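Local coordinates for protein cellobiose 2-epimerase (Caldibacillus thermoamylovorans, PDB 5ZHB) that interconverts cellobiose and its C2 epimer by epimerising the reducing-end sugar, as a cellobiose 2-epimerase of the GlcNAc 2-epimerase family, at residues A120-Y125 / Y197-D202; Y85-Q90 / A137-K142. One frame throughout, in Å; residues are numbered along the deposited sequence.

Contact 1: residues A120-Y125 / Y197-D202; sequences ALTEYY and YRVWED
Two helices of the barrel, 111-128 and 183-199, come together where V199 sets its two methyls against T122 and Y125. The backbones are nearest at T122 and V199, with CA atoms 6.8 Å apart, and only 153 Å² is buried between the segments. V199 is the centre of the contact, shared between Y125 and T122. With CG anti to its backbone N (chi1 -179°), Y125 holds its ring beside the valine, and its CD2 lies 3.7 Å from V199 CG1. V199 CG2 is just as near to that ring carbon but arrives at the ring edge, in the plane of the ring, whereas CG1 approaches obliquely. V199 CB already points at helix 111-128, and the torsion (chi1 127°, off a staggered value) brings both methyls to Y125 CD2.

The sequence family belongs to the six-hairpin glycosidase-like clan, whose members fold as (alpha/alpha)6 barrels, and here the contact joins two such barrel helices that are far apart in sequence. T122 contributes its backbone O, 4.0 Å from V199 CG2, and more loosely its CG2, 4.4 Å from V199 CG1. Its hydroxyl is engaged elsewhere, with V118 O in its own helix and with N195 ND2 of helix 183-199. N195 also bonds to E123 OE1, so polar links run beside the apolar patch. In the loop that follows, D202 CB sits 3.6 Å over the centre of the W200 ring, and D202 OD2 caps L205 N at the start of helix 203-220.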
loop_
_atom_site.group_PDB
_atom_site.type_symbol
_atom_site.label_atom_id
_atom_site.label_comp_id
_atom_site.label_asym_id
_atom_site.label_seq_id
_atom_site.Cartn_x
_atom_site.Cartn_y
_atom_site.Cartn_z
ATOM N N ALA A 120 5.655 0.453 -8.397
ATOM C CA ALA A 120 7.019 0.003 -8.129
ATOM C C ALA A 120 7.985 0.298 -9.288
ATOM O O ALA A 120 9.140 0.702 -9.052
ATOM C CB ALA A 120 7.001 -1.447 -7.790
ATOM N N LEU A 121 7.501 0.110 -10.513
ATOM C CA LEU A 121 8.311 0.310 -11.712
ATOM C C LEU A 121 8.649 1.788 -11.879
ATOM O O LEU A 121 9.771 2.115 -12.249
ATOM C CB LEU A 121 7.579 -0.246 -12.935
ATOM C CG LEU A 121 7.542 -1.773 -13.064
ATOM C CD1 LEU A 121 6.479 -2.170 -14.043
ATOM C CD2 LEU A 121 8.877 -2.331 -13.486
ATOM N N THR A 122 7.688 2.680 -11.576
ATOM C CA THR A 122 7.940 4.110 -11.647
ATOM C C THR A 122 8.945 4.513 -10.575
ATOM O O THR A 122 9.857 5.272 -10.872
ATOM C CB THR A 122 6.640 4.917 -11.621
ATOM O OG1 THR A 122 5.866 4.654 -10.452
ATOM C CG2 THR A 122 5.791 4.616 -12.841
ATOM N N GLU A 123 8.858 3.940 -9.364
ATOM C CA GLU A 123 9.811 4.271 -8.321
ATOM C C GLU A 123 11.224 3.826 -8.723
ATOM O O GLU A 123 12.208 4.543 -8.509
ATOM C CB GLU A 123 9.410 3.630 -6.998
ATOM C CG GLU A 123 10.158 4.173 -5.783
ATOM C CD GLU A 123 9.841 5.632 -5.454
ATOM O OE1 GLU A 123 8.863 6.230 -5.958
ATOM O OE2 GLU A 123 10.647 6.170 -4.680
ATOM N N TYR A 124 11.335 2.640 -9.323
ATOM C CA TYR A 124 12.624 2.144 -9.764
ATOM C C TYR A 124 13.150 3.068 -10.860
ATOM O O TYR A 124 14.337 3.386 -10.899
ATOM C CB TYR A 124 12.450 0.695 -10.220
ATOM C CG TYR A 124 13.746 0.027 -10.658
ATOM C CD1 TYR A 124 14.706 -0.319 -9.734
ATOM C CD2 TYR A 124 13.947 -0.340 -11.987
ATOM C CE1 TYR A 124 15.863 -0.974 -10.121
ATOM C CE2 TYR A 124 15.104 -0.978 -12.387
ATOM C CZ TYR A 124 16.067 -1.288 -11.452
ATOM O OH TYR A 124 17.226 -1.944 -11.804
ATOM N N TYR A 125 12.243 3.543 -11.718
ATOM C CA TYR A 125 12.651 4.447 -12.778
ATOM C C TYR A 125 13.207 5.735 -12.165
ATOM O O TYR A 125 14.199 6.272 -12.637
ATOM C CB TYR A 125 11.486 4.690 -13.728
ATOM C CG TYR A 125 11.864 5.617 -14.873
ATOM C CD1 TYR A 125 12.561 5.144 -15.982
ATOM C CD2 TYR A 125 11.572 6.972 -14.807
ATOM C CE1 TYR A 125 12.905 5.995 -17.027
ATOM C CE2 TYR A 125 11.930 7.832 -15.830
ATOM C CZ TYR A 125 12.579 7.341 -16.948
ATOM O OH TYR A 125 12.879 8.218 -17.945
ATOM N N TYR A 197 2.850 9.932 -12.775
ATOM C CA TYR A 197 2.809 11.319 -13.222
ATOM C C TYR A 197 4.076 12.057 -12.784
ATOM O O TYR A 197 4.536 12.956 -13.484
ATOM C CB TYR A 197 1.523 11.977 -12.722
ATOM C CG TYR A 197 1.316 13.347 -13.344
ATOM C CD1 TYR A 197 0.725 13.484 -14.594
ATOM C CD2 TYR A 197 1.824 14.486 -12.726
ATOM C CE1 TYR A 197 0.587 14.730 -15.186
ATOM C CE2 TYR A 197 1.656 15.742 -13.287
ATOM C CZ TYR A 197 1.048 15.857 -14.523
ATOM O OH TYR A 197 0.919 17.093 -15.066
ATOM N N ARG A 198 4.669 11.667 -11.646
ATOM C CA ARG A 198 5.951 12.210 -11.228
ATOM C C ARG A 198 7.011 11.970 -12.298
ATOM O O ARG A 198 7.968 12.714 -12.394
ATOM C CB ARG A 198 6.472 11.606 -9.916
ATOM C CG ARG A 198 5.664 11.966 -8.677
ATOM C CD ARG A 198 6.314 11.359 -7.439
ATOM N NE ARG A 198 5.747 11.859 -6.179
ATOM C CZ ARG A 198 4.813 11.269 -5.427
ATOM N NH1 ARG A 198 4.419 10.011 -5.639
ATOM N NH2 ARG A 198 4.263 11.980 -4.466
ATOM N N VAL A 199 6.878 10.897 -13.070
ATOM C CA VAL A 199 7.962 10.472 -13.944
ATOM C C VAL A 199 7.620 10.681 -15.421
ATOM O O VAL A 199 8.492 10.587 -16.270
ATOM C CB VAL A 199 8.123 9.012 -13.475
ATOM C CG1 VAL A 199 8.059 7.959 -14.567
ATOM C CG2 VAL A 199 9.304 8.870 -12.545
ATOM N N TRP A 200 6.348 10.987 -15.695
ATOM C CA TRP A 200 5.770 11.066 -17.026
ATOM C C TRP A 200 4.568 11.995 -16.932
ATOM O O TRP A 200 3.469 11.566 -16.583
ATOM C CB TRP A 200 5.358 9.680 -17.546
ATOM C CG TRP A 200 4.809 9.640 -18.954
ATOM C CD1 TRP A 200 5.388 10.152 -20.083
ATOM C CD2 TRP A 200 3.566 9.032 -19.378
ATOM N NE1 TRP A 200 4.592 9.910 -21.172
ATOM C CE2 TRP A 200 3.468 9.231 -20.776
ATOM C CE3 TRP A 200 2.534 8.343 -18.721
ATOM C CZ2 TRP A 200 2.385 8.767 -21.517
ATOM C CZ3 TRP A 200 1.461 7.885 -19.456
ATOM C CH2 TRP A 200 1.392 8.093 -20.839
ATOM N N GLU A 201 4.793 13.290 -17.193
ATOM C CA GLU A 201 3.761 14.293 -16.969
ATOM C C GLU A 201 2.817 14.356 -18.164
ATOM O O GLU A 201 2.767 15.360 -18.861
ATOM C CB GLU A 201 4.396 15.660 -16.692
ATOM C CG GLU A 201 5.285 15.654 -15.452
ATOM C CD GLU A 201 5.700 17.019 -14.940
ATOM O OE1 GLU A 201 5.135 18.014 -15.442
ATOM O OE2 GLU A 201 6.582 17.086 -14.056
ATOM N N ASP A 202 2.028 13.296 -18.350
ATOM C CA ASP A 202 1.076 13.189 -19.438
ATOM C C ASP A 202 -0.253 13.839 -19.061
ATOM O O ASP A 202 -0.824 13.555 -18.008
ATOM C CB ASP A 202 0.815 11.727 -19.760
ATOM C CG ASP A 202 -0.197 11.512 -20.864
ATOM O OD1 ASP A 202 0.173 11.809 -21.997
ATOM O OD2 ASP A 202 -1.351 11.123 -20.560
#

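Contact 2: residues Y85-Q90 / A137-K142; sequences YVFDHQ and AKQLYK
Helix 69-86 has just ended at F87, whose CA stands 10.0 Å from the CA of L140 in helix 131-145, so side chains alone bridge the distance. In the alpha-helical barrel of this family the contact ties the exit of one helix to the flank of another. The F87 ring does the reaching: CG anti to the backbone N (chi1 -167°) sends it across to the consecutive residues Q139 and L140. Its CE2 lies 4.0 Å from L140 CD2, the two side chains running antiparallel, side by side. Its CZ lies 3.7 Å from Q139 OE1, with the glutamine crossing the phenylalanine at about a right angle and the ring and amide planes 82° apart. Neither partner comes squarely over the ring or onto its rim; both approach obliquely.

Q139 is stretched out past CG, which carries the amide out to the ring, while its NE2 is bonded to D135 OD2 in its own helix and so helps fix how the amide is turned. Y136, also on helix 131-145, meets the F87 ring as well. Inside its own segment the F87 ring also meets H89: F87 CD1 sits 3.6 Å above the imidazole plane, toward the rim. D88 forms an Asx turn, and its OD2 makes salt bridges with K109 and R162. In that turn Q90 N donates to D88 OD1 over 3.0 Å, meeting it from 35° above the carboxylate plane.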
loop_
_atom_site.group_PDB
_atom_site.type_symbol
_atom_site.label_atom_id
_atom_site.label_comp_id
_atom_site.label_asym_id
_atom_site.label_seq_id
_atom_site.Cartn_x
_atom_site.Cartn_y
_atom_site.Cartn_z
ATOM N N TYR A 85 9.880 -13.197 -14.209
ATOM C CA TYR A 85 8.945 -14.241 -13.817
ATOM C C TYR A 85 7.522 -13.733 -13.528
ATOM O O TYR A 85 6.564 -14.438 -13.834
ATOM C CB TYR A 85 9.558 -14.964 -12.618
ATOM C CG TYR A 85 10.858 -15.667 -12.998
ATOM C CD1 TYR A 85 10.853 -16.828 -13.774
ATOM C CD2 TYR A 85 12.088 -15.139 -12.624
ATOM C CE1 TYR A 85 12.038 -17.433 -14.159
ATOM C CE2 TYR A 85 13.279 -15.752 -12.981
ATOM C CZ TYR A 85 13.252 -16.893 -13.767
ATOM O OH TYR A 85 14.458 -17.453 -14.109
ATOM N N VAL A 86 7.354 -12.581 -12.850
ATOM C CA VAL A 86 6.020 -12.198 -12.389
ATOM C C VAL A 86 5.217 -11.653 -13.569
ATOM O O VAL A 86 4.009 -11.875 -13.639
ATOM C CB VAL A 86 6.028 -11.210 -11.208
ATOM C CG1 VAL A 86 4.611 -10.731 -10.840
ATOM C CG2 VAL A 86 6.754 -11.780 -10.005
ATOM N N PHE A 87 5.884 -10.943 -14.494
ATOM C CA PHE A 87 5.278 -10.464 -15.725
ATOM C C PHE A 87 5.002 -11.665 -16.619
ATOM O O PHE A 87 5.853 -12.537 -16.768
ATOM C CB PHE A 87 6.147 -9.405 -16.431
ATOM C CG PHE A 87 5.442 -8.639 -17.550
ATOM C CD1 PHE A 87 5.398 -9.158 -18.852
ATOM C CD2 PHE A 87 4.788 -7.423 -17.315
ATOM C CE1 PHE A 87 4.744 -8.474 -19.878
ATOM C CE2 PHE A 87 4.125 -6.741 -18.345
ATOM C CZ PHE A 87 4.094 -7.270 -19.613
ATOM N N ASP A 88 3.794 -11.712 -17.186
ATOM C CA ASP A 88 3.397 -12.779 -18.096
ATOM C C ASP A 88 3.765 -12.330 -19.514
ATOM O O ASP A 88 3.075 -11.494 -20.087
ATOM C CB ASP A 88 1.900 -12.985 -17.984
ATOM C CG ASP A 88 1.275 -13.937 -19.000
ATOM O OD1 ASP A 88 2.012 -14.461 -19.908
ATOM O OD2 ASP A 88 0.067 -14.189 -18.840
ATOM N N HIS A 89 4.876 -12.814 -20.072
ATOM C CA HIS A 89 5.317 -12.275 -21.357
ATOM C C HIS A 89 4.417 -12.689 -22.520
ATOM O O HIS A 89 4.484 -12.056 -23.575
ATOM C CB HIS A 89 6.787 -12.558 -21.637
ATOM C CG HIS A 89 7.668 -11.863 -20.674
ATOM N ND1 HIS A 89 8.104 -10.564 -20.813
ATOM C CD2 HIS A 89 8.151 -12.322 -19.501
ATOM C CE1 HIS A 89 8.860 -10.270 -19.767
ATOM N NE2 HIS A 89 8.903 -11.327 -18.967
ATOM N N GLN A 90 3.563 -13.698 -22.324
ATOM C CA GLN A 90 2.610 -14.090 -23.351
ATOM C C GLN A 90 1.325 -13.248 -23.311
ATOM O O GLN A 90 0.995 -12.593 -24.298
ATOM C CB GLN A 90 2.364 -15.598 -23.272
ATOM C CG GLN A 90 1.471 -16.068 -24.414
ATOM C CD GLN A 90 1.396 -17.569 -24.602
ATOM O OE1 GLN A 90 1.846 -18.360 -23.771
ATOM N NE2 GLN A 90 0.776 -17.972 -25.702
ATOM N N ALA A 137 5.914 0.086 -17.104
ATOM C CA ALA A 137 4.920 0.832 -16.337
ATOM C C ALA A 137 3.795 1.321 -17.249
ATOM O O ALA A 137 2.601 1.125 -16.969
ATOM C CB ALA A 137 5.577 1.982 -15.601
ATOM N N LYS A 138 4.186 1.885 -18.395
ATOM C CA LYS A 138 3.219 2.346 -19.376
ATOM C C LYS A 138 2.380 1.197 -19.923
ATOM O O LYS A 138 1.189 1.389 -20.124
ATOM C CB LYS A 138 3.894 3.147 -20.493
ATOM C CG LYS A 138 4.572 4.428 -20.017
ATOM C CD LYS A 138 5.016 5.344 -21.148
ATOM C CE LYS A 138 5.985 6.399 -20.732
ATOM N NZ LYS A 138 6.445 7.160 -21.894
ATOM N N GLN A 139 2.967 0.020 -20.185
ATOM C CA GLN A 139 2.152 -1.114 -20.615
ATOM C C GLN A 139 1.066 -1.462 -19.585
ATOM O O GLN A 139 -0.069 -1.761 -19.945
ATOM C CB GLN A 139 2.933 -2.402 -20.870
ATOM C CG GLN A 139 3.860 -2.343 -22.078
ATOM C CD GLN A 139 4.589 -3.653 -22.293
ATOM O OE1 GLN A 139 3.969 -4.727 -22.276
ATOM N NE2 GLN A 139 5.905 -3.567 -22.456
ATOM N N LEU A 140 1.425 -1.511 -18.298
ATOM C CA LEU A 140 0.456 -1.858 -17.270
ATOM C C LEU A 140 -0.625 -0.782 -17.180
ATOM O O LEU A 140 -1.784 -1.121 -17.047
ATOM C CB LEU A 140 1.165 -2.062 -15.929
ATOM C CG LEU A 140 2.237 -3.154 -15.905
ATOM C CD1 LEU A 140 2.940 -3.271 -14.556
ATOM C CD2 LEU A 140 1.597 -4.474 -16.285
ATOM N N TYR A 141 -0.229 0.498 -17.233
ATOM C CA TYR A 141 -1.162 1.624 -17.279
ATOM C C TYR A 141 -2.178 1.406 -18.405
ATOM O O TYR A 141 -3.384 1.548 -18.219
ATOM C CB TYR A 141 -0.350 2.924 -17.408
ATOM C CG TYR A 141 -1.141 4.174 -17.779
ATOM C CD1 TYR A 141 -2.129 4.676 -16.935
ATOM C CD2 TYR A 141 -0.930 4.839 -18.988
ATOM C CE1 TYR A 141 -2.882 5.784 -17.284
ATOM C CE2 TYR A 141 -1.667 5.963 -19.343
ATOM C CZ TYR A 141 -2.630 6.449 -18.477
ATOM O OH TYR A 141 -3.388 7.533 -18.807
ATOM N N LYS A 142 -1.686 0.993 -19.573
ATOM C CA LYS A 142 -2.536 0.807 -20.740
ATOM C C LYS A 142 -3.573 -0.285 -20.469
ATOM O O LYS A 142 -4.758 -0.142 -20.782
ATOM C CB LYS A 142 -1.567 0.585 -21.908
ATOM C CG LYS A 142 -2.085 0.981 -23.290
ATOM C CD LYS A 142 -2.647 -0.151 -24.139
ATOM C CE LYS A 142 -3.720 0.303 -25.097
ATOM N NZ LYS A 142 -3.391 1.538 -25.826
#

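Overall arrangement
From the N terminus the chain leaves helix 69-86 through 85-90, runs through 120-125 in helix 111-128, then 137-142 in helix 131-145, and reaches 197-202, which begins on helix 183-199 and continues into the loop before helix 203-220. Contact 2 closes a loop of 46 residues and contact 1 one of 71. Since 120-125 lies inside the first loop and 197-202 beyond it, the two cross rather than nest. Their centres are 15 Å apart, and they touch directly: L121 CD1 is 3.7 Å from L140 CD1, and K138 makes a cation-pi contact with W200. Helix 131-145 carries one side of contact 2 and also touches contact 1, through L134 on Y125 and V199.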